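Local coordinates for 2-c-methyl-d-erythritol 4-phosphate cytidylyltransferase (Streptococcus pneumoniae, PDB 2VSH), which transfers the cytidylyl group of CTP to D-ribitol 5-phosphate, making the CDP-ribitol needed for teichoic acid precursors, at residues H1-A9 with E106-S114; D85-E95 with Q172-Y183. One frame throughout, in Å; residues are numbered along the deposited sequence.

Overall arrangement
The centres of the two contacts lie about 9 Å apart, and both reach one mixed sheet. Contact 1 pairs its strands 3-9 and 108-113; contact 2 packs helix 86-100, which directly precedes strand 108-113, against that strand's neighbour in the sheet, 165-175, and the helix after it. A probable hydrogen bond from Thr111 OG1 to Gln172 O (2.6 Å) and another between Val109 N and Phe174 O (2.9 Å) join them, while Leu8 CD2 packs on Ser89 CB at 3.5 Å. Leu8, Ala9 and Ser114 of contact 1 and residues 85-89 of contact 2 probably all serve the CTP site, and the Arg86-Asp113 salt bridge links the two contacts beside it.

Contact 1: H1-A9 with E106-S114; sequences HMIYAGILA and EDIVVTHDS
Asp107 reaches across to Met2 at the entry to a parallel strand pair: its OD1 accepts from Met2 N at 2.8 Å, an almost straight bond (171°) that arrives on the anti side of the carboxylate, tilted from its plane. OD2 is held by Thr104 N, so the buried acid is gripped at both oxygens. From here Tyr4, Gly6 and Leu8 give N-H and C=O alternately to residues 108-114, Val110 N lying 2.7 Å from Tyr4 O.

Side chains alternate between two faces. On one, beta-branched residues fill the space: Ile3 CG2, set anti to its own backbone N, meets Val110 CG2 at 4.0 Å, and Ile7 runs side by side with His112, both pointing the same way. Helix 33-42 lies against this face through Phe41. On the other, Val109 CG2 rests over the backbone of Gly6, 3.7 Å from Gly6 N, in room left by the glycine's lack of a side chain. Tyr4 turns a ring edge to Ile108 O (CD1 to O 3.7 Å), packing against Ile97 and Tyr100 of helix 86-100. Leu8 CD1 comes slantwise to Thr111 CB at 4.2 Å, while the threonine hydroxyl has its partner in Gln172.

At the C-terminal ends, Ser114 CB sits 3.5 Å from Ala9 CB, a close approach of two small side chains, and Thr37 OG1 bonds to Ser114 O. Central parallel strands flanked by helices, with Leu8, Ala9 and Ser114 of the probable CTP site at their C-terminal ends, are typical of the Rossmann-like GT-A fold of IspD/TarI cytidylyltransferases.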
loop_
_atom_site.group_PDB
_atom_site.type_symbol
_atom_site.label_atom_id
_atom_site.label_comp_id
_atom_site.label_asym_id
_atom_site.label_seq_id
_atom_site.Cartn_x
_atom_site.Cartn_y
_atom_site.Cartn_z
ATOM N N HIS A 1 -25.213 20.781 -17.977
ATOM C CA HIS A 1 -24.611 19.488 -18.422
ATOM C C HIS A 1 -25.034 18.367 -17.482
ATOM O O HIS A 1 -25.552 18.618 -16.385
ATOM C CB HIS A 1 -23.085 19.590 -18.478
ATOM C CG HIS A 1 -22.459 19.999 -17.181
ATOM N ND1 HIS A 1 -21.943 19.088 -16.280
ATOM C CD2 HIS A 1 -22.269 21.220 -16.631
ATOM C CE1 HIS A 1 -21.464 19.734 -15.229
ATOM N NE2 HIS A 1 -21.650 21.028 -15.418
ATOM N N MET A 2 -24.830 17.131 -17.917
ATOM C CA MET A 2 -25.160 15.979 -17.082
ATOM C C MET A 2 -23.963 15.484 -16.282
ATOM O O MET A 2 -22.821 15.631 -16.711
ATOM C CB MET A 2 -25.698 14.836 -17.938
ATOM C CG MET A 2 -26.928 15.160 -18.766
ATOM S SD MET A 2 -28.389 15.400 -17.735
ATOM C CE MET A 2 -29.623 14.752 -18.842
ATOM N N ILE A 3 -24.238 14.884 -15.123
ATOM C CA ILE A 3 -23.228 14.197 -14.342
ATOM C C ILE A 3 -23.729 12.775 -14.098
ATOM O O ILE A 3 -24.845 12.571 -13.604
ATOM C CB ILE A 3 -22.953 14.881 -12.977
ATOM C CG1 ILE A 3 -22.526 16.336 -13.163
ATOM C CG2 ILE A 3 -21.887 14.114 -12.217
ATOM C CD1 ILE A 3 -22.663 17.189 -11.900
ATOM N N TYR A 4 -22.910 11.801 -14.471
ATOM C CA TYR A 4 -23.239 10.391 -14.299
ATOM C C TYR A 4 -22.275 9.750 -13.317
ATOM O O TYR A 4 -21.134 10.206 -13.161
ATOM C CB TYR A 4 -23.164 9.670 -15.653
ATOM C CG TYR A 4 -24.150 10.232 -16.672
ATOM C CD1 TYR A 4 -23.771 11.235 -17.568
ATOM C CD2 TYR A 4 -25.461 9.788 -16.702
ATOM C CE1 TYR A 4 -24.695 11.764 -18.508
ATOM C CE2 TYR A 4 -26.377 10.303 -17.613
ATOM C CZ TYR A 4 -25.989 11.287 -18.513
ATOM O OH TYR A 4 -26.909 11.791 -19.398
ATOM N N ALA A 5 -22.733 8.702 -12.637
ATOM C CA ALA A 5 -21.813 7.835 -11.921
ATOM C C ALA A 5 -21.502 6.663 -12.838
ATOM O O ALA A 5 -22.405 6.132 -13.510
ATOM C CB ALA A 5 -22.399 7.350 -10.598
ATOM N N GLY A 6 -20.218 6.289 -12.875
ATOM C CA GLY A 6 -19.726 5.133 -13.638
ATOM C C GLY A 6 -19.107 4.118 -12.694
ATOM O O GLY A 6 -17.932 4.227 -12.325
ATOM N N ILE A 7 -19.891 3.108 -12.322
ATOM C CA ILE A 7 -19.456 2.109 -11.340
ATOM C C ILE A 7 -18.788 0.913 -12.038
ATOM O O ILE A 7 -19.428 0.196 -12.841
ATOM C CB ILE A 7 -20.641 1.667 -10.422
ATOM C CG1 ILE A 7 -21.341 2.893 -9.793
ATOM C CG2 ILE A 7 -20.186 0.654 -9.369
ATOM C CD1 ILE A 7 -20.442 3.823 -8.943
ATOM N N LEU A 8 -17.503 0.711 -11.727
ATOM C CA LEU A 8 -16.676 -0.308 -12.355
ATOM C C LEU A 8 -16.753 -1.578 -11.558
ATOM O O LEU A 8 -16.170 -1.694 -10.471
ATOM C CB LEU A 8 -15.231 0.179 -12.497
ATOM C CG LEU A 8 -15.114 1.379 -13.444
ATOM C CD1 LEU A 8 -13.921 2.229 -13.102
ATOM C CD2 LEU A 8 -15.053 0.900 -14.892
ATOM N N ALA A 9 -17.501 -2.526 -12.110
ATOM C CA ALA A 9 -17.881 -3.744 -11.396
ATOM C C ALA A 9 -17.636 -4.971 -12.269
ATOM O O ALA A 9 -18.324 -5.991 -12.144
ATOM C CB ALA A 9 -19.338 -3.648 -10.981
ATOM N N GLU A 106 -19.581 18.678 -22.397
ATOM C CA GLU A 106 -19.492 19.066 -20.997
ATOM C C GLU A 106 -20.007 17.996 -20.034
ATOM O O GLU A 106 -19.769 18.091 -18.832
ATOM C CB GLU A 106 -20.142 20.438 -20.732
ATOM C CG GLU A 106 -19.348 21.646 -21.307
ATOM C CD GLU A 106 -17.854 21.634 -20.915
ATOM O OE1 GLU A 106 -17.527 21.492 -19.713
ATOM O OE2 GLU A 106 -16.995 21.760 -21.818
ATOM N N ASP A 107 -20.665 16.964 -20.562
ATOM C CA ASP A 107 -21.167 15.865 -19.725
ATOM C C ASP A 107 -20.023 15.127 -19.027
ATOM O O ASP A 107 -19.018 14.817 -19.650
ATOM C CB ASP A 107 -22.002 14.871 -20.539
ATOM C CG ASP A 107 -23.282 15.476 -21.073
ATOM O OD1 ASP A 107 -23.806 16.434 -20.463
ATOM O OD2 ASP A 107 -23.758 15.015 -22.130
ATOM N N ILE A 108 -20.194 14.859 -17.732
ATOM C CA ILE A 108 -19.133 14.328 -16.880
ATOM C C ILE A 108 -19.491 12.924 -16.347
ATOM O O ILE A 108 -20.666 12.623 -16.137
ATOM C CB ILE A 108 -18.876 15.319 -15.710
ATOM C CG1 ILE A 108 -18.021 16.498 -16.180
ATOM C CG2 ILE A 108 -18.204 14.635 -14.520
ATOM C CD1 ILE A 108 -18.200 17.740 -15.312
ATOM N N VAL A 109 -18.490 12.058 -16.171
ATOM C CA VAL A 109 -18.690 10.785 -15.494
ATOM C C VAL A 109 -17.801 10.720 -14.256
ATOM O O VAL A 109 -16.603 11.004 -14.329
ATOM C CB VAL A 109 -18.491 9.528 -16.420
ATOM C CG1 VAL A 109 -17.044 9.401 -16.941
ATOM C CG2 VAL A 109 -18.908 8.238 -15.703
ATOM N N VAL A 110 -18.411 10.392 -13.125
ATOM C CA VAL A 110 -17.681 10.103 -11.891
ATOM C C VAL A 110 -17.470 8.589 -11.826
ATOM O O VAL A 110 -18.387 7.850 -11.459
ATOM C CB VAL A 110 -18.444 10.628 -10.623
ATOM C CG1 VAL A 110 -17.655 10.333 -9.331
ATOM C CG2 VAL A 110 -18.709 12.135 -10.711
ATOM N N THR A 111 -16.271 8.126 -12.208
ATOM C CA THR A 111 -15.946 6.702 -12.207
ATOM C C THR A 111 -15.438 6.239 -10.843
ATOM O O THR A 111 -14.714 6.967 -10.163
ATOM C CB THR A 111 -14.915 6.291 -13.318
ATOM O OG1 THR A 111 -13.610 6.797 -12.996
ATOM C CG2 THR A 111 -15.356 6.787 -14.704
ATOM N N HIS A 112 -15.835 5.026 -10.439
ATOM C CA HIS A 112 -15.547 4.553 -9.089
ATOM C C HIS A 112 -15.596 3.026 -9.035
ATOM O O HIS A 112 -16.471 2.410 -9.652
ATOM C CB HIS A 112 -16.557 5.166 -8.089
ATOM C CG HIS A 112 -16.254 4.857 -6.655
ATOM N ND1 HIS A 112 -15.151 5.366 -6.002
ATOM C CD2 HIS A 112 -16.903 4.078 -5.753
ATOM C CE1 HIS A 112 -15.143 4.928 -4.752
ATOM N NE2 HIS A 112 -16.186 4.132 -4.580
ATOM N N ASP A 113 -14.658 2.428 -8.304
ATOM C CA ASP A 113 -14.600 0.967 -8.105
ATOM C C ASP A 113 -15.836 0.464 -7.373
ATOM O O ASP A 113 -16.203 1.030 -6.347
ATOM C CB ASP A 113 -13.396 0.600 -7.233
ATOM C CG ASP A 113 -12.063 0.865 -7.905
ATOM O OD1 ASP A 113 -11.979 0.800 -9.151
ATOM O OD2 ASP A 113 -11.087 1.121 -7.173
ATOM N N SER A 114 -16.426 -0.638 -7.844
ATOM C CA SER A 114 -17.556 -1.267 -7.133
ATOM C C SER A 114 -17.197 -1.719 -5.728
ATOM O O SER A 114 -18.056 -1.721 -4.850
ATOM C CB SER A 114 -18.100 -2.466 -7.902
ATOM O OG SER A 114 -17.095 -3.451 -7.995
HETATM O O HOH W 1 -25.878 12.372 -21.721
#

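Contact 2: D85-E95 with Q172-Y183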
loop_
_atom_site.group_PDB
_atom_site.type_symbol
_atom_site.label_atom_id
_atom_site.label_comp_id
_atom_site.label_asym_id
_atom_site.label_seq_id
_atom_site.Cartn_x
_atom_site.Cartn_y
_atom_site.Cartn_z
ATOM N N ASP A 85 -10.811 -4.884 -19.263
ATOM C CA ASP A 85 -9.991 -4.128 -18.323
ATOM C C ASP A 85 -10.765 -2.884 -17.914
ATOM O O ASP A 85 -11.800 -2.587 -18.520
ATOM C CB ASP A 85 -8.607 -3.801 -18.929
ATOM C CG ASP A 85 -8.687 -3.049 -20.257
ATOM O OD1 ASP A 85 -9.516 -2.141 -20.415
ATOM O OD2 ASP A 85 -7.881 -3.356 -21.152
ATOM N N ARG A 86 -10.302 -2.163 -16.893
ATOM C CA ARG A 86 -11.070 -1.027 -16.414
ATOM C C ARG A 86 -11.377 0.032 -17.485
ATOM O O ARG A 86 -12.491 0.537 -17.524
ATOM C CB ARG A 86 -10.486 -0.388 -15.141
ATOM C CG ARG A 86 -8.998 -0.029 -15.178
ATOM C CD ARG A 86 -8.473 0.466 -13.798
ATOM N NE ARG A 86 -9.395 1.429 -13.177
ATOM C CZ ARG A 86 -10.044 1.243 -12.029
ATOM N NH1 ARG A 86 -9.860 0.128 -11.315
ATOM N NH2 ARG A 86 -10.870 2.192 -11.583
ATOM N N ASN A 87 -10.407 0.365 -18.345
ATOM C CA ASN A 87 -10.627 1.431 -19.338
ATOM C C ASN A 87 -11.639 1.027 -20.417
ATOM O O ASN A 87 -12.374 1.859 -20.927
ATOM C CB ASN A 87 -9.303 1.867 -19.983
ATOM C CG ASN A 87 -8.490 2.789 -19.088
ATOM O OD1 ASN A 87 -9.036 3.539 -18.281
ATOM N ND2 ASN A 87 -7.175 2.718 -19.219
ATOM N N THR A 88 -11.667 -0.257 -20.760
ATOM C CA THR A 88 -12.670 -0.768 -21.691
ATOM C C THR A 88 -14.046 -0.686 -21.023
ATOM O O THR A 88 -15.036 -0.434 -21.681
ATOM C CB THR A 88 -12.352 -2.211 -22.152
ATOM O OG1 THR A 88 -11.005 -2.266 -22.626
ATOM C CG2 THR A 88 -13.267 -2.629 -23.317
ATOM N N SER A 89 -14.094 -0.899 -19.715
ATOM C CA SER A 89 -15.352 -0.784 -18.976
ATOM C C SER A 89 -15.802 0.670 -18.949
ATOM O O SER A 89 -16.985 0.961 -19.151
ATOM C CB SER A 89 -15.219 -1.343 -17.555
ATOM O OG SER A 89 -15.062 -2.748 -17.598
ATOM N N ILE A 90 -14.865 1.587 -18.734
ATOM C CA ILE A 90 -15.205 3.026 -18.787
ATOM C C ILE A 90 -15.799 3.419 -20.150
ATOM O O ILE A 90 -16.851 4.056 -20.209
ATOM C CB ILE A 90 -14.020 3.932 -18.388
ATOM C CG1 ILE A 90 -13.653 3.682 -16.912
ATOM C CG2 ILE A 90 -14.392 5.403 -18.584
ATOM C CD1 ILE A 90 -12.308 4.236 -16.468
ATOM N N LYS A 91 -15.137 3.023 -21.233
ATOM C CA LYS A 91 -15.648 3.269 -22.582
ATOM C C LYS A 91 -17.063 2.694 -22.731
ATOM O O LYS A 91 -17.956 3.362 -23.234
ATOM C CB LYS A 91 -14.698 2.698 -23.637
ATOM C CG LYS A 91 -15.300 2.614 -25.061
ATOM C CD LYS A 91 -14.476 1.738 -25.975
ATOM C CE LYS A 91 -14.712 0.223 -25.721
ATOM N NZ LYS A 91 -15.926 -0.373 -26.379
ATOM N N ASN A 92 -17.260 1.461 -22.265
ATOM C CA ASN A 92 -18.560 0.799 -22.350
ATOM C C ASN A 92 -19.631 1.567 -21.589
ATOM O O ASN A 92 -20.756 1.732 -22.083
ATOM C CB ASN A 92 -18.461 -0.626 -21.818
ATOM C CG ASN A 92 -17.883 -1.572 -22.819
ATOM O OD1 ASN A 92 -17.409 -1.168 -23.872
ATOM N ND2 ASN A 92 -17.921 -2.847 -22.504
ATOM N N ILE A 93 -19.261 2.049 -20.405
ATOM C CA ILE A 93 -20.117 2.909 -19.575
ATOM C C ILE A 93 -20.504 4.192 -20.322
ATOM O O ILE A 93 -21.688 4.567 -20.358
ATOM C CB ILE A 93 -19.452 3.187 -18.181
ATOM C CG1 ILE A 93 -19.567 1.930 -17.306
ATOM C CG2 ILE A 93 -20.099 4.387 -17.459
ATOM C CD1 ILE A 93 -18.647 1.899 -16.067
ATOM N N ILE A 94 -19.509 4.834 -20.942
ATOM C CA ILE A 94 -19.739 6.086 -21.654
ATOM C C ILE A 94 -20.678 5.839 -22.843
ATOM O O ILE A 94 -21.565 6.656 -23.119
ATOM C CB ILE A 94 -18.408 6.741 -22.075
ATOM C CG1 ILE A 94 -17.655 7.249 -20.833
ATOM C CG2 ILE A 94 -18.641 7.872 -23.083
ATOM C CD1 ILE A 94 -16.221 7.676 -21.094
ATOM N N GLU A 95 -20.501 4.702 -23.514
ATOM C CA GLU A 95 -21.378 4.315 -24.625
ATOM C C GLU A 95 -22.832 4.151 -24.172
ATOM O O GLU A 95 -23.750 4.614 -24.855
ATOM C CB GLU A 95 -20.856 3.056 -25.337
ATOM C CG GLU A 95 -19.612 3.333 -26.182
ATOM C CD GLU A 95 -19.013 2.092 -26.819
ATOM O OE1 GLU A 95 -18.336 2.252 -27.840
ATOM O OE2 GLU A 95 -19.211 0.960 -26.310
ATOM N N GLN A 172 -12.405 8.739 -10.060
ATOM C CA GLN A 172 -11.662 9.428 -11.089
ATOM C C GLN A 172 -12.716 10.028 -12.012
ATOM O O GLN A 172 -13.587 9.316 -12.528
ATOM C CB GLN A 172 -10.741 8.460 -11.832
ATOM C CG GLN A 172 -9.744 7.778 -10.920
ATOM C CD GLN A 172 -8.755 6.860 -11.636
ATOM O OE1 GLN A 172 -7.587 6.802 -11.265
ATOM N NE2 GLN A 172 -9.220 6.133 -12.646
ATOM N N THR A 173 -12.643 11.342 -12.199
ATOM C CA THR A 173 -13.746 12.106 -12.779
ATOM C C THR A 173 -13.279 12.947 -13.971
ATOM O O THR A 173 -12.220 13.571 -13.936
ATOM C CB THR A 173 -14.407 12.998 -11.687
ATOM O OG1 THR A 173 -14.872 12.150 -10.628
ATOM C CG2 THR A 173 -15.582 13.818 -12.241
ATOM N N PHE A 174 -14.080 12.946 -15.034
ATOM C CA PHE A 174 -13.696 13.602 -16.270
ATOM C C PHE A 174 -14.872 13.695 -17.246
ATOM O O PHE A 174 -15.869 13.001 -17.091
ATOM C CB PHE A 174 -12.489 12.864 -16.914
ATOM C CG PHE A 174 -12.577 11.363 -16.845
ATOM C CD1 PHE A 174 -13.480 10.665 -17.639
ATOM C CD2 PHE A 174 -11.750 10.643 -15.988
ATOM C CE1 PHE A 174 -13.566 9.273 -17.557
ATOM C CE2 PHE A 174 -11.828 9.261 -15.912
ATOM C CZ PHE A 174 -12.742 8.577 -16.696
ATOM N N ARG A 175 -14.737 14.547 -18.258
ATOM C CA ARG A 175 -15.749 14.661 -19.312
ATOM C C ARG A 175 -15.720 13.389 -20.135
ATOM O O ARG A 175 -14.646 12.887 -20.479
ATOM C CB ARG A 175 -15.493 15.897 -20.176
ATOM C CG ARG A 175 -15.849 17.203 -19.466
ATOM C CD ARG A 175 -15.083 18.419 -19.981
ATOM N NE ARG A 175 -15.244 19.491 -18.999
ATOM C CZ ARG A 175 -14.454 19.702 -17.943
ATOM N NH1 ARG A 175 -13.387 18.949 -17.709
ATOM N NH2 ARG A 175 -14.738 20.684 -17.110
ATOM N N CYS A 176 -16.903 12.833 -20.389
ATOM C CA CYS A 176 -17.046 11.584 -21.142
ATOM C C CYS A 176 -16.369 11.669 -22.507
ATOM O O CYS A 176 -15.636 10.765 -22.868
ATOM C CB CYS A 176 -18.526 11.266 -21.350
ATOM S SG CYS A 176 -19.464 10.959 -19.829
ATOM N N LYS A 177 -16.630 12.755 -23.249
ATOM C CA LYS A 177 -16.046 12.974 -24.583
ATOM C C LYS A 177 -14.525 13.019 -24.510
ATOM O O LYS A 177 -13.849 12.409 -25.357
ATOM C CB LYS A 177 -16.583 14.266 -25.222
ATOM C CG LYS A 177 -16.250 14.453 -26.714
ATOM C CD LYS A 177 -16.632 15.861 -27.199
ATOM C CE LYS A 177 -16.311 16.113 -28.696
ATOM N NZ LYS A 177 -14.863 16.016 -29.072
ATOM N N ASP A 178 -14.000 13.710 -23.489
ATOM C CA ASP A 178 -12.563 13.817 -23.281
ATOM C C ASP A 178 -11.906 12.452 -23.114
ATOM O O ASP A 178 -10.882 12.180 -23.751
ATOM C CB ASP A 178 -12.233 14.693 -22.076
ATOM C CG ASP A 178 -12.343 16.177 -22.380
ATOM O OD1 ASP A 178 -12.802 16.540 -23.491
ATOM O OD2 ASP A 178 -11.972 16.970 -21.500
ATOM N N PHE A 179 -12.481 11.593 -22.274
ATOM C CA PHE A 179 -11.950 10.240 -22.132
ATOM C C PHE A 179 -11.994 9.480 -23.460
ATOM O O PHE A 179 -11.023 8.821 -23.821
ATOM C CB PHE A 179 -12.689 9.444 -21.051
ATOM C CG PHE A 179 -12.238 8.015 -20.949
ATOM C CD1 PHE A 179 -12.823 7.031 -21.747
ATOM C CD2 PHE A 179 -11.215 7.654 -20.070
ATOM C CE1 PHE A 179 -12.415 5.705 -21.664
ATOM C CE2 PHE A 179 -10.797 6.327 -19.976
ATOM C CZ PHE A 179 -11.389 5.354 -20.780
ATOM N N MET A 180 -13.120 9.553 -24.170
ATOM C CA MET A 180 -13.238 8.864 -25.458
ATOM C C MET A 180 -12.187 9.295 -26.466
ATOM O O MET A 180 -11.525 8.450 -27.067
ATOM C CB MET A 180 -14.643 9.008 -26.055
ATOM C CG MET A 180 -15.727 8.413 -25.168
ATOM S SD MET A 180 -15.660 6.607 -25.028
ATOM C CE MET A 180 -16.643 6.137 -26.455
ATOM N N ASP A 181 -12.035 10.607 -26.652
ATOM C CA ASP A 181 -11.032 11.137 -27.559
ATOM C C ASP A 181 -9.598 10.678 -27.245
ATOM O O ASP A 181 -8.884 10.231 -28.137
ATOM C CB ASP A 181 -11.127 12.669 -27.608
ATOM C CG ASP A 181 -12.411 13.149 -28.273
ATOM O OD1 ASP A 181 -13.067 12.319 -28.947
ATOM O OD2 ASP A 181 -12.767 14.340 -28.131
ATOM N N LEU A 182 -9.190 10.786 -25.985
ATOM C CA LEU A 182 -7.823 10.438 -25.593
ATOM C C LEU A 182 -7.565 8.935 -25.636
ATOM O O LEU A 182 -6.525 8.494 -26.118
ATOM C CB LEU A 182 -7.527 10.958 -24.189
ATOM C CG LEU A 182 -7.479 12.468 -24.008
ATOM C CD1 LEU A 182 -7.095 12.733 -22.579
ATOM C CD2 LEU A 182 -6.486 13.120 -24.996
ATOM N N TYR A 183 -8.508 8.160 -25.101
ATOM C CA TYR A 183 -8.412 6.704 -25.110
ATOM C C TYR A 183 -8.398 6.170 -26.527
ATOM O O TYR A 183 -7.665 5.227 -26.829
ATOM C CB TYR A 183 -9.585 6.117 -24.337
ATOM C CG TYR A 183 -9.615 4.606 -24.253
ATOM C CD1 TYR A 183 -8.682 3.911 -23.488
ATOM C CD2 TYR A 183 -10.592 3.876 -24.927
ATOM C CE1 TYR A 183 -8.720 2.525 -23.404
ATOM C CE2 TYR A 183 -10.637 2.481 -24.838
ATOM C CZ TYR A 183 -9.700 1.822 -24.083
ATOM O OH TYR A 183 -9.747 0.446 -24.001
HETATM O O HOH W 2 -8.058 -0.540 -22.488
#
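Asp85, the N-cap, and residues 86-89 of the first turn of helix 86-95 probably bind CTP; this helix start rests on helix 176-183, with Asn87 and Thr88 meeting Tyr183. Helices 86-95 and 176-183 cross at -132°.

Ile90, Ile94 and Phe179 form the apolar centre. Ile90 CG2 stands over the middle of the Phe179 ring, 3.7 Å from its centroid, a CH-pi contact; Tyr183 CB lies on the opposite face, toward its rim. The same methyl touches the edge of Phe174 at CZ. With CG anti to the backbone N (chi1 176°), the Phe179 ring is carried toward helix 86-95. At its edge lie Asn87 O, 3.6 Å from CZ, and Asn87 OD1, putting partly positive ring hydrogens against oxygen. Ile94, in one of two deposited conformers, reaches Phe179 CD1 with CD1 (3.5 Å) and Met180 CG with CG2 (3.6 Å), sliding past Met180 in the opposite direction beside Cys176 CB.

Asn87 O lies over one face of Tyr183, toward the rim, and Asn87 CB is 3.5 Å from CE1. The tyrosine hydroxyl shares a water with Asp85 OD1, which also caps the helix, accepting from Thr88 N (2.9 Å) and Thr88 OG1 (2.7 Å). Lys91 CG crosses Met180 SD at 4.0 Å.

No clear direct hydrogen bond spans the segments. Aromatic and aliphatic surfaces therefore carry the packing, whereas capping and water-mediated bonds at Asp85 probably help set the helix start at the nucleotide site.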